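Local coordinates for cobalamin biosynthesis protein CobN (Mycobacterium tuberculosis, PDB 7C6O) that serves as the large, catalytic subunit of cobaltochelatase, which probably inserts cobalt into the corrin ring during cobalamin biosynthesis, at residues 1145-1150 / 1194-1199; 1204-1207 / 1212-1215. One frame throughout, in Å; residues are numbered along the deposited sequence.

Interaction 1. Residues 1145-1150 / 1194-1199; sequences ATVDYL and AERLLE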
loop_
_atom_site.group_PDB
_atom_site.type_symbol
_atom_site.label_atom_id
_atom_site.label_comp_id
_atom_site.label_asym_id
_atom_site.label_seq_id
_atom_site.Cartn_x
_atom_site.Cartn_y
_atom_site.Cartn_z
ATOM N N ALA A 1145 7.511 -9.947 20.553
ATOM C CA ALA A 1145 6.382 -9.272 19.924
ATOM C C ALA A 1145 5.121 -10.117 20.019
ATOM O O ALA A 1145 4.025 -9.589 20.238
ATOM C CB ALA A 1145 6.702 -8.949 18.464
ATOM N N THR A 1146 5.262 -11.438 19.864
ATOM C CA THR A 1146 4.115 -12.331 19.984
ATOM C C THR A 1146 3.468 -12.214 21.359
ATOM O O THR A 1146 2.238 -12.200 21.474
ATOM C CB THR A 1146 4.542 -13.774 19.705
ATOM O OG1 THR A 1146 4.999 -13.886 18.350
ATOM C CG2 THR A 1146 3.378 -14.736 19.919
ATOM N N VAL A 1147 4.280 -12.114 22.416
ATOM C CA VAL A 1147 3.722 -11.927 23.753
ATOM C C VAL A 1147 2.938 -10.621 23.823
ATOM O O VAL A 1147 1.833 -10.573 24.379
ATOM C CB VAL A 1147 4.836 -11.978 24.816
ATOM C CG1 VAL A 1147 4.269 -11.661 26.189
ATOM C CG2 VAL A 1147 5.507 -13.346 24.819
ATOM N N ASP A 1148 3.490 -9.550 23.250
ATOM C CA ASP A 1148 2.819 -8.253 23.294
ATOM C C ASP A 1148 1.505 -8.275 22.523
ATOM O O ASP A 1148 0.514 -7.677 22.957
ATOM C CB ASP A 1148 3.738 -7.165 22.734
ATOM C CG ASP A 1148 4.795 -6.710 23.729
ATOM O OD1 ASP A 1148 4.685 -7.041 24.927
ATOM O OD2 ASP A 1148 5.742 -6.015 23.302
ATOM N N TYR A 1149 1.478 -8.948 21.371
ATOM C CA TYR A 1149 0.284 -8.916 20.535
ATOM C C TYR A 1149 -0.799 -9.836 21.079
ATOM O O TYR A 1149 -1.988 -9.514 20.991
ATOM C CB TYR A 1149 0.644 -9.276 19.091
ATOM C CG TYR A 1149 1.719 -8.377 18.508
ATOM C CD1 TYR A 1149 1.918 -7.090 19.001
ATOM C CD2 TYR A 1149 2.542 -8.818 17.478
ATOM C CE1 TYR A 1149 2.902 -6.269 18.483
ATOM C CE2 TYR A 1149 3.530 -7.998 16.952
ATOM C CZ TYR A 1149 3.704 -6.728 17.460
ATOM O OH TYR A 1149 4.684 -5.909 16.943
ATOM N N LEU A 1150 -0.412 -10.977 21.654
ATOM C CA LEU A 1150 -1.375 -11.779 22.398
ATOM C C LEU A 1150 -1.948 -10.990 23.569
ATOM O O LEU A 1150 -3.158 -11.029 23.819
ATOM C CB LEU A 1150 -0.722 -13.072 22.889
ATOM C CG LEU A 1150 -0.448 -14.133 21.825
ATOM C CD1 LEU A 1150 0.277 -15.322 22.440
ATOM C CD2 LEU A 1150 -1.747 -14.579 21.162
ATOM N N ALA A 1194 8.930 -10.688 30.360
ATOM C CA ALA A 1194 8.621 -10.895 31.772
ATOM C C ALA A 1194 7.766 -9.760 32.313
ATOM O O ALA A 1194 6.813 -9.991 33.068
ATOM C CB ALA A 1194 9.912 -11.029 32.578
ATOM N N GLU A 1195 8.082 -8.524 31.925
ATOM C CA GLU A 1195 7.289 -7.384 32.366
ATOM C C GLU A 1195 5.853 -7.481 31.862
ATOM O O GLU A 1195 4.904 -7.223 32.612
ATOM C CB GLU A 1195 7.940 -6.088 31.890
ATOM C CG GLU A 1195 7.769 -4.920 32.839
ATOM C CD GLU A 1195 8.494 -3.680 32.357
ATOM O OE1 GLU A 1195 8.225 -3.239 31.221
ATOM O OE2 GLU A 1195 9.342 -3.159 33.110
ATOM N N ARG A 1196 5.672 -7.860 30.593
ATOM C CA ARG A 1196 4.325 -7.916 30.034
ATOM C C ARG A 1196 3.499 -9.025 30.677
ATOM O O ARG A 1196 2.304 -8.842 30.937
ATOM C CB ARG A 1196 4.384 -8.103 28.517
ATOM C CG ARG A 1196 3.035 -7.919 27.834
ATOM C CD ARG A 1196 2.617 -6.458 27.834
ATOM N NE ARG A 1196 3.340 -5.696 26.819
ATOM C CZ ARG A 1196 3.268 -4.377 26.680
ATOM N NH1 ARG A 1196 2.510 -3.659 27.500
ATOM N NH2 ARG A 1196 3.956 -3.775 25.722
ATOM N N LEU A 1197 4.113 -10.180 30.938
ATOM C CA LEU A 1197 3.379 -11.266 31.581
ATOM C C LEU A 1197 3.005 -10.900 33.012
ATOM O O LEU A 1197 1.901 -11.216 33.474
ATOM C CB LEU A 1197 4.203 -12.553 31.537
ATOM C CG LEU A 1197 4.442 -13.107 30.127
ATOM C CD1 LEU A 1197 5.625 -14.062 30.098
ATOM C CD2 LEU A 1197 3.184 -13.795 29.605
ATOM N N LEU A 1198 3.902 -10.212 33.723
ATOM C CA LEU A 1198 3.550 -9.697 35.040
ATOM C C LEU A 1198 2.463 -8.633 34.954
ATOM O O LEU A 1198 1.642 -8.519 35.871
ATOM C CB LEU A 1198 4.794 -9.149 35.738
ATOM C CG LEU A 1198 5.743 -10.217 36.278
ATOM C CD1 LEU A 1198 7.107 -9.622 36.572
ATOM C CD2 LEU A 1198 5.157 -10.854 37.529
ATOM N N GLU A 1199 2.432 -7.852 33.867
ATOM C CA GLU A 1199 1.344 -6.891 33.697
ATOM C C GLU A 1199 0.011 -7.600 33.483
ATOM O O GLU A 1199 -1.021 -7.160 34.006
ATOM C CB GLU A 1199 1.633 -5.942 32.530
ATOM C CG GLU A 1199 0.491 -4.958 32.265
ATOM C CD GLU A 1199 0.717 -4.077 31.046
ATOM O OE1 GLU A 1199 -0.158 -3.229 30.768
ATOM O OE2 GLU A 1199 1.755 -4.231 30.368
HETATM O O HOH W 1 7.093 -4.965 25.369
#
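The guanidinium of Arg1196 takes the carboxylate of Asp1148 at its edge: Arg1196 NE gives its hydrogen to Asp1148 OD1 at 2.7 Å, nearly straight at 170° and in the guanidinium plane. The carboxylate is turned 78° against that plane, and the bond meets OD1 from above the carboxylate plane. Arg1196 gets there by bending at chi2 and chi3, which folds NE back beside the aspartate while NH1 bonds Glu1199 OE2, 3.0 Å away on the syn side. Two carboxylates thus share one arginine in a salt-bridge network. A water bridges the pair, donating to Asp1148 OD2 at 2.7 Å and accepting a weak bond from Arg1196 NH2. Beside the ion pair, the buried Val1147 and Leu1197 meet through Val1147 CG1 and Leu1197 CD2 at 4.2 Å, the two side chains crossing at about a right angle. Arg1196 NH1 also bonds the carbonyl O of Ile1011, so several groups hold the guanidinium in place. The segments belong to helices 1136-1157 and 1187-1203, whose local axes run 20° from parallel and 9.8 Å apart; helix 1162-1174 packs on Val1147 and Leu1197, and helix 1211-1226 also touches Leu1197.

Interaction 2. Residues 1204-1207 / 1212-1215; sequences GLWA and ETLD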
loop_
_atom_site.group_PDB
_atom_site.type_symbol
_atom_site.label_atom_id
_atom_site.label_comp_id
_atom_site.label_asym_id
_atom_site.label_seq_id
_atom_site.Cartn_x
_atom_site.Cartn_y
_atom_site.Cartn_z
ATOM N N GLY A 1204 -5.205 -8.767 35.956
ATOM C CA GLY A 1204 -6.187 -9.825 36.031
ATOM C C GLY A 1204 -6.546 -10.463 34.706
ATOM O O GLY A 1204 -7.428 -11.331 34.675
ATOM N N LEU A 1205 -5.912 -10.046 33.605
ATOM C CA LEU A 1205 -6.083 -10.752 32.339
ATOM C C LEU A 1205 -5.592 -12.188 32.457
ATOM O O LEU A 1205 -6.178 -13.109 31.879
ATOM C CB LEU A 1205 -5.339 -10.013 31.228
ATOM C CG LEU A 1205 -5.845 -8.600 30.938
ATOM C CD1 LEU A 1205 -4.847 -7.839 30.073
ATOM C CD2 LEU A 1205 -7.204 -8.664 30.265
ATOM N N TRP A 1206 -4.496 -12.381 33.187
ATOM C CA TRP A 1206 -4.063 -13.685 33.680
ATOM C C TRP A 1206 -4.638 -13.806 35.085
ATOM O O TRP A 1206 -4.129 -13.199 36.031
ATOM C CB TRP A 1206 -2.543 -13.767 33.662
ATOM C CG TRP A 1206 -1.957 -15.092 34.006
ATOM C CD1 TRP A 1206 -2.624 -16.238 34.322
ATOM C CD2 TRP A 1206 -0.563 -15.407 34.064
ATOM N NE1 TRP A 1206 -1.728 -17.249 34.576
ATOM C CE2 TRP A 1206 -0.455 -16.763 34.425
ATOM C CE3 TRP A 1206 0.607 -14.671 33.844
ATOM C CZ2 TRP A 1206 0.774 -17.399 34.570
ATOM C CZ3 TRP A 1206 1.827 -15.303 33.991
ATOM C CH2 TRP A 1206 1.901 -16.654 34.351
ATOM N N ALA A 1207 -5.716 -14.582 35.224
ATOM C CA ALA A 1207 -6.576 -14.459 36.398
ATOM C C ALA A 1207 -5.967 -15.100 37.640
ATOM O O ALA A 1207 -6.000 -14.509 38.724
ATOM C CB ALA A 1207 -7.950 -15.069 36.109
ATOM N N GLU A 1212 4.544 -19.164 42.659
ATOM C CA GLU A 1212 5.911 -19.534 42.297
ATOM C C GLU A 1212 6.256 -19.060 40.889
ATOM O O GLU A 1212 7.396 -18.665 40.620
ATOM C CB GLU A 1212 6.098 -21.049 42.409
ATOM C CG GLU A 1212 7.498 -21.524 42.022
ATOM C CD GLU A 1212 7.618 -23.035 41.938
ATOM O OE1 GLU A 1212 6.727 -23.740 42.457
ATOM O OE2 GLU A 1212 8.608 -23.518 41.347
ATOM N N THR A 1213 5.281 -19.096 39.979
ATOM C CA THR A 1213 5.527 -18.653 38.610
ATOM C C THR A 1213 5.771 -17.149 38.551
ATOM O O THR A 1213 6.682 -16.690 37.852
ATOM C CB THR A 1213 4.351 -19.055 37.719
ATOM O OG1 THR A 1213 4.142 -20.469 37.826
ATOM C CG2 THR A 1213 4.628 -18.704 36.257
ATOM N N LEU A 1214 4.976 -16.363 39.282
ATOM C CA LEU A 1214 5.215 -14.923 39.323
ATOM C C LEU A 1214 6.576 -14.607 39.936
ATOM O O LEU A 1214 7.280 -13.702 39.468
ATOM C CB LEU A 1214 4.098 -14.221 40.096
ATOM C CG LEU A 1214 2.692 -14.286 39.494
ATOM C CD1 LEU A 1214 1.738 -13.389 40.270
ATOM C CD2 LEU A 1214 2.707 -13.906 38.022
ATOM N N ASP A 1215 6.968 -15.347 40.978
ATOM C CA ASP A 1215 8.293 -15.151 41.564
ATOM C C ASP A 1215 9.390 -15.423 40.544
ATOM O O ASP A 1215 10.394 -14.702 40.492
ATOM C CB ASP A 1215 8.471 -16.049 42.791
ATOM C CG ASP A 1215 7.605 -15.624 43.963
ATOM O OD1 ASP A 1215 7.200 -14.445 44.012
ATOM O OD2 ASP A 1215 7.336 -16.471 44.842
#
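Trp1206 and Leu1214 are the pair with the nearest CA atoms between the loop 1204-1207 and the helical segment 1212-1215, 10.9 Å apart, a distance bridged by the indole of Trp1206. CG stands anti to the backbone N (chi1 -174°), which sends the six-membered ring out toward the helix. The far corner of that ring does the touching: Trp1206 CH2 lies 3.9 Å from Thr1213 CG2, and the methyl sits at the ring edge, near its plane. Thr1213 offers this methyl because its CG2 is itself anti to the backbone N, while OG1 lies beside that N. The two side chains cross at about a right angle. Leu1214 adds a looser apolar contact from an oblique direction, its CD2 4.4 Å from Trp1206 CZ3. No hydrogen bond joins the segments, so the join rests on van der Waals contact with the benzene part of the indole. Beyond the two segments, the Trp1206 ring stacks with Tyr1165 and also touches Thr1169, both of helix 1162-1174, and Thr1169 meets Thr1213 as well. At the start of the loop, Gly1204 leaves the helix with a positive phi of 80°, a backbone angle that suits glycine, and two bonds back into the last turn. This is a Schellman motif ending helix 1187-1203, followed by a short helix-to-helix connection whose tryptophan packs against the first turn of helix 1211-1226.

How the interactions relate
Helix 1187-1203 ties the two contacts together: it supplies segment 1194-1199 to interaction 1, then ends in the loop of interaction 2, which leads into helix 1211-1226. Their centres are about 12 Å apart and they touch directly. Leu1197 O lies 3.7 Å from Trp1206 CE3, and Leu1198 CD2 lies 3.9 Å from Leu1214 CD2. Helix 1162-1174 packs on residues of both, so both contacts belong to one cluster of helices near the C-terminal end of the chain. Interaction 1 combines a salt-bridge network with apolar packing, whereas interaction 2 is apolar throughout. The sodium site at Asp125 and Ser127 involves residues of neither contact.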